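Local structure of putative alcohol dehydrogenase (4J6F) at residues 190-195 with 349-354; 211-216 with 288-293; 221-226 with 277-282; 240-245 with 372-377; 253-258 with 263-268. The protein probably catalyses the nicotinamide-dependent oxidation of alcohols, or a related redox reaction, as a member of the medium-chain dehydrogenase/reductase family. One frame throughout, in Å; residues are numbered along the deposited sequence.

Contact 1 of 5, residues 190-195 with 349-354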
# COMPACT_ATOMS: atom_id res chain seq x y z
N CYS A 190 7.07 22.90 -0.60
CA CYS A 190 7.46 21.51 -0.75
C CYS A 190 6.92 20.61 0.35
O CYS A 190 6.21 19.65 0.05
CB CYS A 190 8.98 21.36 -0.86
SG CYS A 190 9.56 19.66 -1.09
N ALA A 191 7.23 20.89 1.61
CA ALA A 191 6.80 19.97 2.67
C ALA A 191 5.28 19.90 2.88
O ALA A 191 4.76 18.81 3.15
CB ALA A 191 7.52 20.25 3.98
N TYR A 192 4.58 21.03 2.74
CA TYR A 192 3.13 21.06 3.01
C TYR A 192 2.32 20.50 1.84
O TYR A 192 1.27 19.88 2.05
CB TYR A 192 2.64 22.44 3.47
CG TYR A 192 3.12 22.81 4.87
CD1 TYR A 192 4.47 23.03 5.13
CD2 TYR A 192 2.22 22.92 5.94
CE1 TYR A 192 4.92 23.35 6.40
CE2 TYR A 192 2.67 23.24 7.22
CZ TYR A 192 4.02 23.46 7.44
OH TYR A 192 4.50 23.77 8.70
N LEU A 193 2.80 20.68 0.62
CA LEU A 193 2.18 20.02 -0.51
C LEU A 193 2.34 18.52 -0.33
O LEU A 193 1.36 17.77 -0.44
CB LEU A 193 2.80 20.47 -1.83
CG LEU A 193 2.14 19.92 -3.09
CD1 LEU A 193 0.66 20.25 -3.14
CD2 LEU A 193 2.84 20.47 -4.32
N THR A 194 3.58 18.09 -0.04
CA THR A 194 3.91 16.68 0.20
C THR A 194 3.09 16.10 1.36
O THR A 194 2.45 15.06 1.22
CB THR A 194 5.43 16.49 0.40
OG1 THR A 194 6.09 16.82 -0.81
CG2 THR A 194 5.78 15.05 0.71
N GLY A 195 3.10 16.79 2.50
CA GLY A 195 2.18 16.49 3.59
C GLY A 195 0.73 16.29 3.17
O GLY A 195 0.16 15.24 3.45
N ARG A 349 0.11 27.50 10.34
CA ARG A 349 0.98 28.66 10.58
C ARG A 349 2.46 28.42 10.23
O ARG A 349 2.94 27.28 10.27
CB ARG A 349 0.80 29.19 12.02
CG ARG A 349 1.19 28.22 13.13
CD ARG A 349 1.02 28.85 14.50
NE ARG A 349 1.45 27.97 15.59
CZ ARG A 349 2.68 27.97 16.11
NH1 ARG A 349 3.62 28.78 15.63
NH2 ARG A 349 2.99 27.14 17.11
N PRO A 350 3.20 29.48 9.88
CA PRO A 350 4.59 29.26 9.46
C PRO A 350 5.48 28.89 10.64
O PRO A 350 5.31 29.41 11.73
CB PRO A 350 5.00 30.62 8.90
CG PRO A 350 4.19 31.59 9.70
CD PRO A 350 2.87 30.92 9.95
N LEU A 351 6.42 27.99 10.41
CA LEU A 351 7.35 27.58 11.45
C LEU A 351 8.77 27.96 11.05
O LEU A 351 9.47 27.21 10.36
CB LEU A 351 7.23 26.08 11.69
CG LEU A 351 5.81 25.61 11.98
CD1 LEU A 351 5.70 24.09 11.94
CD2 LEU A 351 5.35 26.17 13.33
N VAL A 352 9.22 29.14 11.47
CA VAL A 352 10.55 29.55 11.06
C VAL A 352 11.59 29.09 12.08
O VAL A 352 11.64 29.59 13.20
CB VAL A 352 10.65 31.06 10.80
CG1 VAL A 352 12.07 31.44 10.41
CG2 VAL A 352 9.69 31.45 9.68
N GLY A 353 12.41 28.12 11.67
CA GLY A 353 13.42 27.55 12.55
C GLY A 353 14.72 28.33 12.54
O GLY A 353 15.51 28.21 13.47
N GLY A 354 14.94 29.12 11.48
CA GLY A 354 16.14 29.95 11.38
C GLY A 354 16.31 30.53 10.00
O GLY A 354 15.74 30.04 9.03
O HOH W 1 6.00 26.21 8.58

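Contact 2 of 5, residues 211-216 with 288-293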
# COMPACT_ATOMS: atom_id res chain seq x y z
N LEU A 211 -0.44 8.63 13.48
CA LEU A 211 0.88 8.60 14.12
C LEU A 211 1.93 9.11 13.12
O LEU A 211 2.03 8.60 11.99
CB LEU A 211 1.23 7.19 14.59
CG LEU A 211 2.50 6.99 15.42
CD1 LEU A 211 2.40 7.68 16.76
CD2 LEU A 211 2.79 5.51 15.62
N VAL A 212 2.67 10.14 13.53
CA VAL A 212 3.61 10.82 12.65
C VAL A 212 5.04 10.67 13.16
O VAL A 212 5.39 11.21 14.22
CB VAL A 212 3.31 12.34 12.54
CG1 VAL A 212 4.19 12.97 11.47
CG2 VAL A 212 1.84 12.59 12.24
N THR A 213 5.86 9.94 12.42
CA THR A 213 7.27 9.77 12.79
C THR A 213 8.09 10.88 12.14
O THR A 213 7.69 11.41 11.10
CB THR A 213 7.83 8.44 12.29
OG1 THR A 213 7.90 8.49 10.87
CG2 THR A 213 6.96 7.28 12.74
N GLY A 214 9.24 11.20 12.72
CA GLY A 214 10.06 12.33 12.27
C GLY A 214 9.31 13.63 12.42
O GLY A 214 9.41 14.52 11.58
N ALA A 215 8.55 13.74 13.50
CA ALA A 215 7.54 14.78 13.63
C ALA A 215 8.10 16.20 13.67
O ALA A 215 7.40 17.13 13.32
CB ALA A 215 6.69 14.51 14.85
N SER A 216 9.36 16.36 14.09
CA SER A 216 9.95 17.70 14.19
C SER A 216 10.58 18.20 12.88
O SER A 216 10.91 19.38 12.76
CB SER A 216 10.97 17.78 15.33
OG SER A 216 12.26 17.40 14.91
N ASN A 288 8.98 -1.87 10.74
CA ASN A 288 8.22 -3.02 11.17
C ASN A 288 7.36 -2.71 12.40
O ASN A 288 6.24 -3.20 12.52
CB ASN A 288 9.12 -4.22 11.44
CG ASN A 288 8.33 -5.48 11.76
OD1 ASN A 288 7.56 -5.96 10.93
ND2 ASN A 288 8.50 -6.00 12.98
N ASP A 289 7.88 -1.89 13.30
CA ASP A 289 7.15 -1.56 14.51
C ASP A 289 5.89 -0.76 14.19
O ASP A 289 4.85 -0.96 14.82
CB ASP A 289 8.03 -0.81 15.50
CG ASP A 289 8.90 -1.75 16.32
OD1 ASP A 289 8.74 -2.99 16.22
OD2 ASP A 289 9.75 -1.24 17.07
N LEU A 290 6.00 0.13 13.22
CA LEU A 290 4.87 0.94 12.81
C LEU A 290 3.74 0.06 12.26
O LEU A 290 2.57 0.28 12.59
CB LEU A 290 5.32 1.94 11.78
CG LEU A 290 6.25 3.01 12.32
CD1 LEU A 290 6.84 3.77 11.15
CD2 LEU A 290 5.51 3.94 13.26
N LEU A 291 4.10 -0.94 11.45
CA LEU A 291 3.13 -1.92 10.95
C LEU A 291 2.49 -2.73 12.08
O LEU A 291 1.34 -3.15 11.96
CB LEU A 291 3.75 -2.88 9.94
CG LEU A 291 4.44 -2.34 8.67
CD1 LEU A 291 4.85 -3.52 7.80
CD2 LEU A 291 3.57 -1.36 7.89
N LYS A 292 3.24 -2.94 13.17
CA LYS A 292 2.69 -3.63 14.34
C LYS A 292 1.64 -2.78 15.05
O LYS A 292 0.58 -3.28 15.43
CB LYS A 292 3.81 -4.01 15.31
CG LYS A 292 4.75 -5.09 14.80
CD LYS A 292 5.87 -5.36 15.80
CE LYS A 292 5.33 -5.79 17.16
NZ LYS A 292 6.29 -5.53 18.27
N ILE A 293 1.96 -1.49 15.22
CA ILE A 293 1.12 -0.52 15.93
C ILE A 293 -0.17 -0.21 15.18
O ILE A 293 -1.23 -0.07 15.78
CB ILE A 293 1.92 0.77 16.17
CG1 ILE A 293 2.95 0.55 17.28
CG2 ILE A 293 1.00 1.94 16.52
CD1 ILE A 293 4.17 1.46 17.21

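Contact 3 of 5, residues 221-226 with 277-282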
# COMPACT_ATOMS: atom_id res chain seq x y z
N SER A 221 6.24 18.00 10.77
CA SER A 221 5.56 19.14 11.37
C SER A 221 4.35 19.52 10.56
O SER A 221 3.31 19.84 11.13
CB SER A 221 6.51 20.32 11.45
OG SER A 221 7.52 20.04 12.38
N ALA A 222 4.48 19.49 9.24
CA ALA A 222 3.42 19.94 8.38
C ALA A 222 2.24 19.02 8.57
O ALA A 222 1.11 19.47 8.74
CB ALA A 222 3.87 19.94 6.93
N ILE A 223 2.52 17.72 8.58
CA ILE A 223 1.46 16.76 8.72
C ILE A 223 0.70 16.96 10.02
O ILE A 223 -0.52 16.85 10.03
CB ILE A 223 1.96 15.34 8.56
CG1 ILE A 223 2.01 15.01 7.09
CG2 ILE A 223 1.03 14.35 9.25
CD1 ILE A 223 2.91 13.87 6.78
N ILE A 224 1.41 17.29 11.09
CA ILE A 224 0.77 17.60 12.37
C ILE A 224 -0.23 18.76 12.22
O ILE A 224 -1.38 18.66 12.67
CB ILE A 224 1.80 17.87 13.48
CG1 ILE A 224 2.61 16.59 13.71
CG2 ILE A 224 1.13 18.36 14.77
CD1 ILE A 224 3.78 16.76 14.65
N GLN A 225 0.20 19.83 11.57
CA GLN A 225 -0.69 20.96 11.31
C GLN A 225 -1.82 20.57 10.35
O GLN A 225 -3.00 20.82 10.63
CB GLN A 225 0.07 22.17 10.78
CG GLN A 225 1.01 22.83 11.77
CD GLN A 225 1.28 24.27 11.41
OE1 GLN A 225 0.49 25.16 11.76
NE2 GLN A 225 2.38 24.52 10.69
N LEU A 226 -1.46 19.94 9.23
CA LEU A 226 -2.48 19.58 8.26
C LEU A 226 -3.50 18.60 8.84
O LEU A 226 -4.68 18.69 8.54
CB LEU A 226 -1.86 19.06 6.98
CG LEU A 226 -0.94 20.03 6.23
CD1 LEU A 226 -0.15 19.24 5.21
CD2 LEU A 226 -1.70 21.15 5.55
N VAL A 277 -3.87 5.74 10.99
CA VAL A 277 -2.92 6.07 9.95
C VAL A 277 -1.55 6.28 10.56
O VAL A 277 -1.43 6.89 11.62
CB VAL A 277 -3.32 7.36 9.19
CG1 VAL A 277 -2.21 7.76 8.22
CG2 VAL A 277 -4.65 7.17 8.45
N VAL A 278 -0.54 5.77 9.87
CA VAL A 278 0.82 6.09 10.20
C VAL A 278 1.38 6.89 9.04
O VAL A 278 1.27 6.48 7.88
CB VAL A 278 1.66 4.82 10.43
CG1 VAL A 278 3.15 5.11 10.35
CG2 VAL A 278 1.31 4.20 11.77
N ALA A 279 1.91 8.07 9.36
CA ALA A 279 2.67 8.91 8.43
C ALA A 279 4.13 8.75 8.84
O ALA A 279 4.56 9.19 9.91
CB ALA A 279 2.23 10.36 8.54
N ASP A 280 4.90 8.07 7.99
CA ASP A 280 6.28 7.72 8.29
C ASP A 280 7.26 8.57 7.50
O ASP A 280 7.18 8.63 6.27
CB ASP A 280 6.51 6.26 7.97
CG ASP A 280 7.87 5.77 8.39
OD1 ASP A 280 8.55 6.42 9.22
OD2 ASP A 280 8.26 4.70 7.88
N LEU A 281 8.18 9.23 8.19
CA LEU A 281 9.20 10.00 7.50
C LEU A 281 10.59 9.54 7.85
O LEU A 281 11.58 10.12 7.40
CB LEU A 281 9.01 11.48 7.76
CG LEU A 281 7.70 11.79 7.05
CD1 LEU A 281 6.79 12.69 7.88
CD2 LEU A 281 7.97 12.30 5.64
N VAL A 282 10.65 8.52 8.69
CA VAL A 282 11.90 7.93 9.14
C VAL A 282 12.24 6.59 8.48
O VAL A 282 13.33 6.41 7.99
CB VAL A 282 11.87 7.74 10.66
CG1 VAL A 282 13.19 7.21 11.17
CG2 VAL A 282 11.54 9.05 11.34

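Contact 4 of 5, residues 240-245 with 372-377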
# COMPACT_ATOMS: atom_id res chain seq x y z
N PRO A 240 14.22 13.44 21.71
CA PRO A 240 14.33 14.01 23.07
C PRO A 240 14.50 15.53 23.03
O PRO A 240 15.28 16.04 22.22
CB PRO A 240 15.57 13.32 23.65
CG PRO A 240 16.24 12.61 22.51
CD PRO A 240 15.17 12.33 21.50
N GLY A 241 13.74 16.23 23.89
CA GLY A 241 13.76 17.70 23.99
C GLY A 241 12.90 18.44 22.97
O GLY A 241 12.91 19.68 22.93
N LYS A 242 12.15 17.71 22.15
CA LYS A 242 11.35 18.33 21.10
C LYS A 242 9.86 18.20 21.41
O LYS A 242 9.02 18.66 20.64
CB LYS A 242 11.67 17.71 19.73
CG LYS A 242 13.13 17.75 19.28
CD LYS A 242 13.45 19.04 18.53
CE LYS A 242 14.79 18.99 17.80
NZ LYS A 242 14.73 18.28 16.48
N GLU A 243 9.54 17.55 22.54
CA GLU A 243 8.15 17.25 22.93
C GLU A 243 7.29 18.51 23.03
O GLU A 243 6.21 18.59 22.43
CB GLU A 243 8.08 16.50 24.27
CG GLU A 243 8.81 15.16 24.32
CD GLU A 243 10.31 15.28 24.53
OE1 GLU A 243 10.83 16.41 24.74
OE2 GLU A 243 10.99 14.22 24.48
N ALA A 244 7.77 19.50 23.79
CA ALA A 244 7.00 20.71 24.02
C ALA A 244 6.77 21.46 22.73
O ALA A 244 5.71 22.07 22.54
CB ALA A 244 7.66 21.59 25.06
N ALA A 245 7.73 21.40 21.81
CA ALA A 245 7.57 22.01 20.50
C ALA A 245 6.46 21.35 19.69
O ALA A 245 5.74 22.03 18.95
CB ALA A 245 8.87 21.98 19.72
N ASN A 372 18.87 19.98 14.52
CA ASN A 372 18.70 20.49 15.89
C ASN A 372 17.92 21.79 15.88
O ASN A 372 18.43 22.83 16.32
CB ASN A 372 20.03 20.66 16.59
CG ASN A 372 20.80 19.36 16.66
OD1 ASN A 372 20.25 18.32 17.02
ND2 ASN A 372 22.07 19.41 16.30
N PHE A 373 16.71 21.70 15.33
CA PHE A 373 15.80 22.84 15.18
C PHE A 373 14.41 22.29 14.86
O PHE A 373 14.25 21.10 14.54
CB PHE A 373 16.27 23.78 14.07
CG PHE A 373 16.24 23.17 12.71
CD1 PHE A 373 15.07 23.17 11.96
CD2 PHE A 373 17.37 22.59 12.17
CE1 PHE A 373 15.03 22.60 10.71
CE2 PHE A 373 17.34 22.01 10.91
CZ PHE A 373 16.16 22.01 10.18
N VAL A 374 13.40 23.17 14.93
CA VAL A 374 12.03 22.79 14.58
C VAL A 374 11.48 23.63 13.44
O VAL A 374 11.81 24.80 13.29
CB VAL A 374 11.08 22.90 15.78
CG1 VAL A 374 9.66 22.56 15.34
CG2 VAL A 374 11.54 21.97 16.90
N GLY A 375 10.62 23.01 12.63
CA GLY A 375 10.07 23.68 11.46
C GLY A 375 11.09 23.75 10.33
O GLY A 375 11.70 22.74 9.97
N LYS A 376 11.25 24.93 9.74
CA LYS A 376 12.02 25.05 8.52
C LYS A 376 13.07 26.16 8.53
O LYS A 376 12.90 27.19 9.15
CB LYS A 376 11.08 25.23 7.33
CG LYS A 376 9.79 24.45 7.48
CD LYS A 376 9.29 23.84 6.19
CE LYS A 376 10.41 23.33 5.31
NZ LYS A 376 10.60 24.21 4.13
N LEU A 377 14.16 25.92 7.82
CA LEU A 377 15.22 26.90 7.62
C LEU A 377 14.99 27.61 6.29
O LEU A 377 14.57 26.99 5.29
CB LEU A 377 16.60 26.25 7.70
CG LEU A 377 16.94 25.47 8.99
CD1 LEU A 377 18.40 25.03 8.98
CD2 LEU A 377 16.66 26.24 10.27

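Contact 5 of 5, residues 253-258 with 263-268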
# COMPACT_ATOMS: atom_id res chain seq x y z
N ALA A 253 -0.65 14.18 21.68
CA ALA A 253 0.29 13.68 22.65
C ALA A 253 1.59 13.42 21.92
O ALA A 253 1.62 13.28 20.68
CB ALA A 253 -0.22 12.40 23.29
N VAL A 254 2.67 13.39 22.69
CA VAL A 254 3.99 13.15 22.14
C VAL A 254 4.60 11.89 22.75
O VAL A 254 4.42 11.61 23.93
CB VAL A 254 4.91 14.38 22.35
CG1 VAL A 254 6.23 14.20 21.62
CG2 VAL A 254 4.22 15.64 21.87
N VAL A 255 5.28 11.13 21.92
CA VAL A 255 6.01 9.95 22.32
C VAL A 255 7.48 10.24 21.98
O VAL A 255 7.81 10.59 20.84
CB VAL A 255 5.50 8.71 21.56
CG1 VAL A 255 6.45 7.55 21.71
CG2 VAL A 255 4.10 8.32 22.02
N THR A 256 8.36 10.12 22.97
CA THR A 256 9.79 10.35 22.79
C THR A 256 10.45 9.10 22.22
O THR A 256 10.27 8.00 22.75
CB THR A 256 10.46 10.73 24.12
OG1 THR A 256 9.78 11.85 24.71
CG2 THR A 256 11.91 11.10 23.91
N ARG A 257 11.21 9.26 21.14
CA ARG A 257 11.76 8.11 20.44
C ARG A 257 12.69 7.28 21.33
O ARG A 257 12.60 6.05 21.33
CB ARG A 257 12.48 8.54 19.16
CG ARG A 257 12.57 7.45 18.11
CD ARG A 257 13.46 7.87 16.95
NE ARG A 257 12.90 8.99 16.17
CZ ARG A 257 13.31 10.25 16.26
NH1 ARG A 257 14.28 10.60 17.10
NH2 ARG A 257 12.73 11.18 15.49
N GLY A 258 13.55 7.97 22.09
CA GLY A 258 14.56 7.32 22.92
C GLY A 258 14.16 6.04 23.64
O GLY A 258 14.47 4.94 23.18
N ALA A 263 5.38 0.67 20.96
CA ALA A 263 3.97 0.28 20.93
C ALA A 263 3.26 0.61 22.24
O ALA A 263 2.12 1.10 22.22
CB ALA A 263 3.84 -1.19 20.58
N GLU A 264 3.93 0.36 23.36
CA GLU A 264 3.40 0.68 24.70
C GLU A 264 3.26 2.18 24.87
O GLU A 264 2.20 2.66 25.29
CB GLU A 264 4.32 0.13 25.80
CG GLU A 264 3.85 -1.17 26.45
CD GLU A 264 4.81 -1.67 27.51
OE1 GLU A 264 5.90 -2.19 27.15
OE2 GLU A 264 4.49 -1.55 28.71
N ALA A 265 4.33 2.90 24.54
CA ALA A 265 4.35 4.36 24.61
C ALA A 265 3.25 5.00 23.75
O ALA A 265 2.60 5.96 24.16
CB ALA A 265 5.73 4.88 24.23
N VAL A 266 3.03 4.45 22.56
CA VAL A 266 1.97 4.94 21.69
C VAL A 266 0.61 4.69 22.35
O VAL A 266 -0.23 5.60 22.44
CB VAL A 266 2.06 4.34 20.27
CG1 VAL A 266 0.84 4.72 19.46
CG2 VAL A 266 3.30 4.86 19.56
N GLU A 267 0.41 3.46 22.83
CA GLU A 267 -0.80 3.07 23.56
C GLU A 267 -1.16 4.05 24.68
O GLU A 267 -2.30 4.51 24.78
CB GLU A 267 -0.61 1.66 24.13
CG GLU A 267 -1.88 0.99 24.64
CD GLU A 267 -2.75 0.48 23.51
OE1 GLU A 267 -2.75 -0.75 23.27
OE2 GLU A 267 -3.42 1.30 22.85
N ALA A 268 -0.17 4.36 25.52
CA ALA A 268 -0.38 5.25 26.66
C ALA A 268 -0.65 6.69 26.22
O ALA A 268 -1.56 7.33 26.73
CB ALA A 268 0.80 5.19 27.61

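Contact 1 of 5, residues 190-195 with 349-354
The backbones that carry Y192 and L351 keep their distance, the closest CA atoms being those of Y192 and P350 at 10.5 Å, and the gap is bridged by a long side chain. The contact belongs to the medium-chain dehydrogenase/reductase fold and joins helix 189-201 to the loop that leads into strand 352-357, which pairs with strand 376-380 of the mixed sheet. With chi1 at -70°, the ring of Y192 projects off the helix with CG opposite the carbonyl carbon, and its hydroxyl end faces the loop. There OH lies 3.5 Å from CD1 of L351, a van der Waals contact; the two side chains meet at about a right angle, the phenol pointing at the isobutyl group rather than lying flat on it. A water adds a second link. It sits 2.9 Å from OH of Y192 and accepts a hydrogen bond from N of L351, so the phenol reaches the loop through a bridge as well as through the methyl. Q225, on helix 218-229, works on both segments: its NE2 makes a weak hydrogen bond with the Y192 hydroxyl, and its OE1 accepts from N of R349. The ring of Y192 also stands edge-to-face with F188, while the guanidinium group of R349 turns elsewhere, NH2 bonding to O of D248. Within the helix, C190 O accepts two donors from one residue, N of T194 at 3.1 Å and OG1 of T194 at 3.0 Å, which approach from opposite faces of the carbonyl plane.

Contact 2 of 5, residues 211-216 with 288-293
L211, T213 and L290 meet methyl to methyl where a strand of the Rossmann-type parallel sheet is covered by helix 287-293. T213 and L290 reach toward each other, tip to tip: CG2 of T213 is 3.7 Å from CD2 of L290 and 3.9 Å from its CD1, so the threonine methyl faces both prongs of the leucine fork. L211 comes to the same L290 at a slant, its CD2 lying 3.9 Å from CD2 of L290. That methyl also meets CG2 of I293 at 4.1 Å, here with the two side chains nearly perpendicular. CD2 of L290 thus serves both L211 and T213, and CD2 of L211 serves both L290 and I293. L211 and T213, two residues apart, direct their CB atoms toward the helix, whereas V212 between them faces away; on the helix, L290 and I293 lie about one turn apart and present one apolar ridge. V266 of helix 262-270 touches both L211 and I293, so helix 262-270 also borders this patch. Elsewhere on helix 287-293 the second subunit is met: NZ of K292 forms a salt bridge with D89 of that subunit, and N288 ND2 bonds to O of its E88. The polar branch of T213 is handled separately from its methyl. Chi1 of 68° sets OG1 between the backbone N and the carbonyl carbon while CG2 keeps the helix side, and OG1 accepts a hydrogen bond from N of L281 and hydrogen-bonds to OD1 of D280.

Contact 3 of 5, residues 221-226 with 277-282
A single methyl group, CD1 of I223, makes every close contact between helix 218-229 and the segment 277-282. It lies 4.0 Å from CB of A279 and 4.2 Å from CD1 of L281, and no hydrogen bond crosses the interface. The isoleucine is extended, with chi2 at 160°, which carries CD1 outward to the strand while CG2 stays back, opposite the backbone N. A279 offers nothing but its CB, and the backbones approach to 7.9 Å between the CA atoms of I223 and A279. M198 of helix 189-201 touches both I223 and A279, and V212 of the adjacent strand adds to the apolar surroundings of I223. D280, next after A279, makes an Asx turn: N of V282 donates to OD1 of D280 at 3.0 Å, meeting it from above the carboxylate, 51° out of its plane. OD1 also accepts from N of G283, and OD2 is hydrogen-bonded to OH of Y300, so both carboxylate oxygens have partners and the rotation of the group is fixed as the chain turns away. The apolar contact of I223 with A279 and L281 sets the helix that follows strand 209-212 against the neighbouring parallel strand 277-280, the helix-on-sheet packing of a Rossmann-type nucleotide-binding domain.

Contact 4 of 5, residues 240-245 with 372-377
K242 and V374 carry this surface contact, which joins the start of helix 243-248 to the chain just ahead of strand 376-380. The apolar part centres on one methyl: CG2 of V374 lies 3.9 Å from CD of K242 and 3.9 Å from CB of A245. The lysine and the valine run past each other in opposite directions, so the aliphatic stem of K242 lies alongside V374. Bends at chi2 (-88°) and chi4 (81°) bring the lysine's end round to the backbone of F373. The polar part is at that end. NZ of K242 is 3.5 Å from O of F373, a weak hydrogen bond; its stronger partners are O of K371, just before the segment, and OG of S216. A third group stays within 240-245, where the carboxylate of E243 makes weak hydrogen bonds with N of G241 and OE2 bonds to OG1 of T256. K242 thus plays two parts: its methylenes pack on V374 and its ammonium group bonds to neutral oxygens, two of them backbone carbonyls, so across this contact the lysine charge meets neutral oxygen, the bond to F373 being weak, and no carboxylate.

Contact 5 of 5, residues 253-258 with 263-268
This is apolar strand-to-helix packing at one edge of the parallel Rossmann-type sheet, where V255 of the outermost strand 253-256 faces A265 and V266 of helix 262-270, the next helix in the chain. The two elements belong to a beta-alpha-beta unit: the chain leaves strand 253-256, runs through helix 262-270 and returns to the sheet at strand 277-280, on the far side of strands 233-238 and 209-212. The CA atoms of V255 and A265 are 6.3 Å apart, a close approach consistent with the small side chain of A265. Each branch of V255 has its own target. CG1, held opposite the backbone N by chi1 of 166°, meets CB of A265 at 3.7 Å. CG2 swings the other way, over the helix backbone, to lie 3.5 Å from O of A265 and 4.0 Å from CA of V266. It also comes within 4.3 Å of CG2 of V266, although the bond from CA to CB of V266 is not aimed at the strand. L262 and A269 extend the apolar surface that receives V255, and I293 of helix 287-293 touches V266 and A263 from the adjoining helix. On the other face of the strand V254 packs against E243, M246 and L247 of helix 243-248. No hydrogen bond crosses between the segments, so the packing between them is van der Waals contact with V255 and V266 buried; with no directional bond in play, the spacing of helix and strand probably depends in part on how V255 fits against A265 and the helix backbone.

In the fold
Contacts 2, 3 and 5 belong to the parallel six-stranded sheet and its covering helices, and are buried and without a hydrogen bond between their segments. Contacts 2 and 3 use the neighbouring strands 209-212 and 277-280; contacts 2 and 5 meet where helices 287-293 and 262-270 touch. Contact 1 is also buried and lies nearest the chain's centre, yet it is sparse and partly water-mediated. Contact 4 lies at the surface and mixes one weak lysine hydrogen bond with methyl packing. Contacts 1 and 4 share the pairing of strands 352-357 and 376-380, whereas Q225 links contact 1 to contact 3 and the bond of E243 to T256 links contact 4 to contact 5.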